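Local coordinates for dihydrodipicolinate synthase family protein (Sinorhizobium meliloti, PDB 4DNH) that is of unknown function but has a TIM-barrel fold and probably belongs to the dihydrodipicolinate synthase family, at residues A[7-20]-A[352-364]. Numbering follows the deposited sequence.
Sequences LPIEGRLARYDLTG and LVHLAELFRLADK
Tyr16 lays one ring face over the aliphatic chain of Arg360. The CG of Arg360 sits 3.8 Å from the Tyr16 ring centroid, 10° off the normal, a CH-pi contact. The Arg360 chain, extended from CG to NE, passes under the ring and carries the guanidinium on to strand 4-9. The guanidinium stands almost perpendicular to the Tyr16 ring, and Leu7 CD1 lies over one guanidinium face. Arg360 NH2 gives Pro8 O a nearly straight hydrogen bond (170°), reaching that oxygen from above the carbonyl plane. Water 1 joins Arg360 NH1, Pro8 O and Val353 O, and Glu357 OE1 forms a salt bridge with the same NH1. Pro8 is the bump over the small Ala356: Pro8 CD lies 3.8 Å from Ala356 CB. Leu352 CD2 flanks Pro8 CG. Leu7 CD1 wedges between Phe359 CD1 and the Arg360 chain. Strands 4-9 and 12-17 form a beta-hairpin, closed by the type I' turn from Ile9 to Arg12, outside the eight-stranded barrel. Helix 371-384 also touches Leu7, Leu18 and Phe359. Leu18 pushes CD2 against the edge of Phe359, 3.5 Å from CE1. The Asp363 carboxylate accepts three hydrogen bonds. OD2 takes Tyr16 OH at 2.6 Å on the anti lone pair and Thr19 N on the syn one, while OD1 accepts from Gly20 N.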
loop_
_atom_site.group_PDB
_atom_site.type_symbol
_atom_site.label_atom_id
_atom_site.label_comp_id
_atom_site.label_asym_id
_atom_site.label_seq_id
_atom_site.Cartn_x
_atom_site.Cartn_y
_atom_site.Cartn_z
ATOM N N LEU A 7 -24.933 -16.152 0.256
ATOM C CA LEU A 7 -23.970 -15.417 1.076
ATOM C C LEU A 7 -24.613 -14.879 2.341
ATOM O O LEU A 7 -25.816 -14.594 2.353
ATOM C CB LEU A 7 -23.362 -14.258 0.292
ATOM C CG LEU A 7 -22.530 -14.557 -0.950
ATOM C CD1 LEU A 7 -22.124 -13.235 -1.567
ATOM C CD2 LEU A 7 -21.283 -15.394 -0.680
ATOM N N PRO A 8 -23.816 -14.740 3.413
ATOM C CA PRO A 8 -24.370 -14.240 4.671
ATOM C C PRO A 8 -24.585 -12.729 4.705
ATOM O O PRO A 8 -23.689 -11.962 4.346
ATOM C CB PRO A 8 -23.345 -14.667 5.721
ATOM C CG PRO A 8 -22.093 -14.974 4.986
ATOM C CD PRO A 8 -22.419 -15.201 3.542
ATOM N N ILE A 9 -25.798 -12.341 5.090
ATOM C CA ILE A 9 -26.149 -10.968 5.441
ATOM C C ILE A 9 -27.048 -11.086 6.658
ATOM O O ILE A 9 -27.950 -11.932 6.683
ATOM C CB ILE A 9 -27.000 -10.233 4.371
ATOM C CG1 ILE A 9 -26.827 -10.832 2.972
ATOM C CG2 ILE A 9 -26.731 -8.729 4.403
ATOM C CD1 ILE A 9 -27.761 -10.247 1.928
ATOM N N GLU A 10 -26.809 -10.232 7.654
ATOM C CA GLU A 10 -27.663 -10.128 8.853
ATOM C C GLU A 10 -27.964 -11.496 9.493
ATOM O O GLU A 10 -29.130 -11.871 9.650
ATOM C CB GLU A 10 -28.984 -9.392 8.534
ATOM C CG GLU A 10 -28.918 -8.334 7.431
ATOM C CD GLU A 10 -28.836 -6.909 7.950
ATOM O OE1 GLU A 10 -27.930 -6.609 8.756
ATOM O OE2 GLU A 10 -29.678 -6.081 7.534
ATOM N N GLY A 11 -26.911 -12.242 9.836
ATOM C CA GLY A 11 -27.052 -13.569 10.460
ATOM C C GLY A 11 -27.669 -14.661 9.590
ATOM O O GLY A 11 -27.481 -15.855 9.858
ATOM N N ARG A 12 -28.408 -14.243 8.557
ATOM C CA ARG A 12 -29.061 -15.149 7.603
ATOM C C ARG A 12 -28.263 -15.292 6.297
ATOM O O ARG A 12 -27.155 -14.770 6.166
ATOM C CB ARG A 12 -30.494 -14.683 7.309
ATOM C CG ARG A 12 -31.418 -14.642 8.524
ATOM C CD ARG A 12 -32.561 -13.654 8.307
ATOM N NE ARG A 12 -32.057 -12.308 8.019
ATOM C CZ ARG A 12 -32.727 -11.361 7.361
ATOM N NH1 ARG A 12 -33.953 -11.587 6.902
ATOM N NH2 ARG A 12 -32.163 -10.178 7.160
ATOM N N LEU A 13 -28.851 -15.986 5.329
ATOM C CA LEU A 13 -28.143 -16.391 4.126
ATOM C C LEU A 13 -29.004 -16.086 2.907
ATOM O O LEU A 13 -30.147 -16.538 2.823
ATOM C CB LEU A 13 -27.871 -17.888 4.210
ATOM C CG LEU A 13 -26.630 -18.518 3.603
ATOM C CD1 LEU A 13 -25.386 -18.103 4.377
ATOM C CD2 LEU A 13 -26.827 -20.025 3.632
ATOM N N ALA A 14 -28.447 -15.330 1.961
ATOM C CA ALA A 14 -29.220 -14.812 0.831
ATOM C C ALA A 14 -28.546 -14.977 -0.534
ATOM O O ALA A 14 -27.324 -14.860 -0.674
ATOM C CB ALA A 14 -29.577 -13.349 1.064
ATOM N N ARG A 15 -29.380 -15.222 -1.539
ATOM C CA ARG A 15 -28.940 -15.378 -2.913
ATOM C C ARG A 15 -28.236 -14.123 -3.386
ATOM O O ARG A 15 -28.730 -13.005 -3.218
ATOM C CB ARG A 15 -30.131 -15.672 -3.823
ATOM C CG ARG A 15 -29.853 -16.724 -4.884
ATOM C CD ARG A 15 -30.482 -16.380 -6.228
ATOM N NE ARG A 15 -31.798 -15.749 -6.105
ATOM C CZ ARG A 15 -32.381 -15.022 -7.056
ATOM N NH1 ARG A 15 -31.775 -14.824 -8.220
ATOM N NH2 ARG A 15 -33.576 -14.486 -6.843
ATOM N N TYR A 16 -27.053 -14.322 -3.947
ATOM C CA TYR A 16 -26.379 -13.268 -4.659
ATOM C C TYR A 16 -26.038 -13.757 -6.039
ATOM O O TYR A 16 -25.348 -14.760 -6.191
ATOM C CB TYR A 16 -25.119 -12.821 -3.941
ATOM C CG TYR A 16 -24.463 -11.657 -4.639
ATOM C CD1 TYR A 16 -25.013 -10.370 -4.547
ATOM C CD2 TYR A 16 -23.307 -11.839 -5.425
ATOM C CE1 TYR A 16 -24.429 -9.297 -5.197
ATOM C CE2 TYR A 16 -22.714 -10.763 -6.086
ATOM C CZ TYR A 16 -23.284 -9.495 -5.966
ATOM O OH TYR A 16 -22.722 -8.404 -6.588
ATOM N N ASP A 17 -26.550 -13.052 -7.042
ATOM C CA ASP A 17 -26.223 -13.309 -8.441
ATOM C C ASP A 17 -25.102 -12.372 -8.842
ATOM O O ASP A 17 -25.192 -11.165 -8.604
ATOM C CB ASP A 17 -27.443 -13.026 -9.338
ATOM C CG ASP A 17 -28.687 -13.776 -8.900
ATOM O OD1 ASP A 17 -28.594 -14.999 -8.650
ATOM O OD2 ASP A 17 -29.763 -13.140 -8.819
ATOM N N LEU A 18 -24.053 -12.907 -9.457
ATOM C CA LEU A 18 -22.947 -12.046 -9.903
ATOM C C LEU A 18 -23.358 -11.294 -11.164
ATOM O O LEU A 18 -23.862 -11.906 -12.108
ATOM C CB LEU A 18 -21.669 -12.834 -10.177
ATOM C CG LEU A 18 -21.172 -14.027 -9.362
ATOM C CD1 LEU A 18 -19.660 -14.125 -9.560
ATOM C CD2 LEU A 18 -21.516 -13.970 -7.881
ATOM N N THR A 19 -23.144 -9.976 -11.173
ATOM C CA THR A 19 -23.543 -9.125 -12.312
ATOM C C THR A 19 -22.399 -8.301 -12.927
ATOM O O THR A 19 -22.612 -7.547 -13.869
ATOM C CB THR A 19 -24.677 -8.138 -11.942
ATOM O OG1 THR A 19 -24.229 -7.260 -10.906
ATOM C CG2 THR A 19 -25.949 -8.861 -11.511
ATOM N N GLY A 20 -21.193 -8.430 -12.401
ATOM C CA GLY A 20 -20.074 -7.654 -12.920
ATOM C C GLY A 20 -19.513 -8.185 -14.223
ATOM O O GLY A 20 -19.586 -9.389 -14.506
ATOM N N LEU A 352 -16.578 -13.163 8.444
ATOM C CA LEU A 352 -17.019 -13.800 7.228
ATOM C C LEU A 352 -17.944 -12.853 6.463
ATOM O O LEU A 352 -17.855 -12.741 5.236
ATOM C CB LEU A 352 -17.739 -15.102 7.557
ATOM C CG LEU A 352 -18.297 -15.879 6.367
ATOM C CD1 LEU A 352 -17.167 -16.394 5.478
ATOM C CD2 LEU A 352 -19.207 -17.019 6.835
ATOM N N VAL A 353 -18.810 -12.171 7.212
ATOM C CA VAL A 353 -19.772 -11.222 6.694
ATOM C C VAL A 353 -19.037 -10.153 5.889
ATOM O O VAL A 353 -19.500 -9.724 4.838
ATOM C CB VAL A 353 -20.589 -10.568 7.854
ATOM C CG1 VAL A 353 -21.289 -9.289 7.398
ATOM C CG2 VAL A 353 -21.619 -11.542 8.393
ATOM N N HIS A 354 -17.883 -9.734 6.395
ATOM C CA HIS A 354 -17.073 -8.741 5.725
ATOM C C HIS A 354 -16.464 -9.291 4.454
ATOM O O HIS A 354 -16.391 -8.581 3.446
ATOM C CB HIS A 354 -16.004 -8.236 6.668
ATOM C CG HIS A 354 -15.028 -7.301 6.027
ATOM N ND1 HIS A 354 -14.056 -7.731 5.201
ATOM C CD2 HIS A 354 -14.891 -5.923 6.117
ATOM C CE1 HIS A 354 -13.323 -6.682 4.786
ATOM N NE2 HIS A 354 -13.833 -5.571 5.360
ATOM N N LEU A 355 -16.047 -10.558 4.485
ATOM C CA LEU A 355 -15.447 -11.210 3.318
ATOM C C LEU A 355 -16.482 -11.436 2.208
ATOM O O LEU A 355 -16.195 -11.221 1.032
ATOM C CB LEU A 355 -14.742 -12.518 3.718
ATOM C CG LEU A 355 -13.604 -12.373 4.743
ATOM C CD1 LEU A 355 -13.069 -13.702 5.225
ATOM C CD2 LEU A 355 -12.455 -11.530 4.198
ATOM N N ALA A 356 -17.690 -11.835 2.594
ATOM C CA ALA A 356 -18.816 -11.951 1.654
ATOM C C ALA A 356 -19.178 -10.602 1.048
ATOM O O ALA A 356 -19.407 -10.513 -0.156
ATOM C CB ALA A 356 -20.034 -12.571 2.331
ATOM N N GLU A 357 -19.226 -9.544 1.860
ATOM C CA GLU A 357 -19.518 -8.218 1.305
ATOM C C GLU A 357 -18.428 -7.780 0.329
ATOM O O GLU A 357 -18.724 -7.303 -0.780
ATOM C CB GLU A 357 -19.778 -7.168 2.399
ATOM C CG GLU A 357 -20.020 -5.745 1.878
ATOM C CD GLU A 357 -21.364 -5.543 1.156
ATOM O OE1 GLU A 357 -22.083 -6.543 0.905
ATOM O OE2 GLU A 357 -21.704 -4.365 0.826
ATOM N N LEU A 358 -17.179 -7.965 0.739
ATOM C CA LEU A 358 -16.014 -7.819 -0.136
ATOM C C LEU A 358 -16.205 -8.524 -1.494
ATOM O O LEU A 358 -15.970 -7.933 -2.536
ATOM C CB LEU A 358 -14.750 -8.338 0.576
ATOM C CG LEU A 358 -13.385 -7.942 0.002
ATOM C CD1 LEU A 358 -12.309 -7.976 1.074
ATOM C CD2 LEU A 358 -12.993 -8.860 -1.148
ATOM N N PHE A 359 -16.639 -9.775 -1.477
ATOM C CA PHE A 359 -16.957 -10.503 -2.708
ATOM C C PHE A 359 -18.014 -9.796 -3.588
ATOM O O PHE A 359 -17.801 -9.654 -4.797
ATOM C CB PHE A 359 -17.322 -11.956 -2.353
ATOM C CG PHE A 359 -17.784 -12.804 -3.512
ATOM C CD1 PHE A 359 -19.123 -12.790 -3.921
ATOM C CD2 PHE A 359 -16.900 -13.671 -4.151
ATOM C CE1 PHE A 359 -19.553 -13.594 -4.971
ATOM C CE2 PHE A 359 -17.323 -14.486 -5.201
ATOM C CZ PHE A 359 -18.652 -14.448 -5.615
ATOM N N ARG A 360 -19.126 -9.334 -3.008
ATOM C CA ARG A 360 -20.166 -8.616 -3.799
ATOM C C ARG A 360 -19.653 -7.325 -4.403
ATOM O O ARG A 360 -19.885 -7.042 -5.575
ATOM C CB ARG A 360 -21.379 -8.239 -2.964
ATOM C CG ARG A 360 -22.060 -9.348 -2.195
ATOM C CD ARG A 360 -23.240 -8.752 -1.444
ATOM N NE ARG A 360 -23.885 -9.750 -0.621
ATOM C CZ ARG A 360 -23.527 -10.052 0.626
ATOM N NH1 ARG A 360 -22.524 -9.413 1.222
ATOM N NH2 ARG A 360 -24.190 -10.994 1.278
ATOM N N LEU A 361 -18.975 -6.520 -3.592
ATOM C CA LEU A 361 -18.429 -5.259 -4.084
ATOM C C LEU A 361 -17.322 -5.511 -5.120
ATOM O O LEU A 361 -17.222 -4.778 -6.109
ATOM C CB LEU A 361 -17.949 -4.379 -2.932
ATOM C CG LEU A 361 -19.012 -3.927 -1.907
ATOM C CD1 LEU A 361 -18.348 -3.364 -0.668
ATOM C CD2 LEU A 361 -20.001 -2.917 -2.481
ATOM N N ALA A 362 -16.521 -6.564 -4.922
ATOM C CA ALA A 362 -15.527 -6.968 -5.947
ATOM C C ALA A 362 -16.195 -7.376 -7.260
ATOM O O ALA A 362 -15.733 -6.998 -8.338
ATOM C CB ALA A 362 -14.629 -8.084 -5.439
ATOM N N ASP A 363 -17.282 -8.141 -7.165
ATOM C CA ASP A 363 -18.071 -8.526 -8.346
ATOM C C ASP A 363 -18.560 -7.305 -9.126
ATOM O O ASP A 363 -18.376 -7.220 -10.335
ATOM C CB ASP A 363 -19.269 -9.401 -7.959
ATOM C CG ASP A 363 -20.342 -9.449 -9.045
ATOM O OD1 ASP A 363 -20.014 -9.643 -10.238
ATOM O OD2 ASP A 363 -21.528 -9.295 -8.709
ATOM N N LYS A 364 -19.171 -6.362 -8.417
ATOM C CA LYS A 364 -19.781 -5.203 -9.059
ATOM C C LYS A 364 -18.770 -4.151 -9.501
ATOM O O LYS A 364 -19.135 -3.167 -10.124
ATOM C CB LYS A 364 -20.851 -4.604 -8.140
ATOM C CG LYS A 364 -22.090 -5.489 -8.048
ATOM C CD LYS A 364 -23.147 -4.921 -7.111
ATOM C CE LYS A 364 -22.737 -5.015 -5.650
ATOM N NZ LYS A 364 -23.641 -4.196 -4.794
HETATM O O HOH W 1 -21.841 -9.839 3.813
#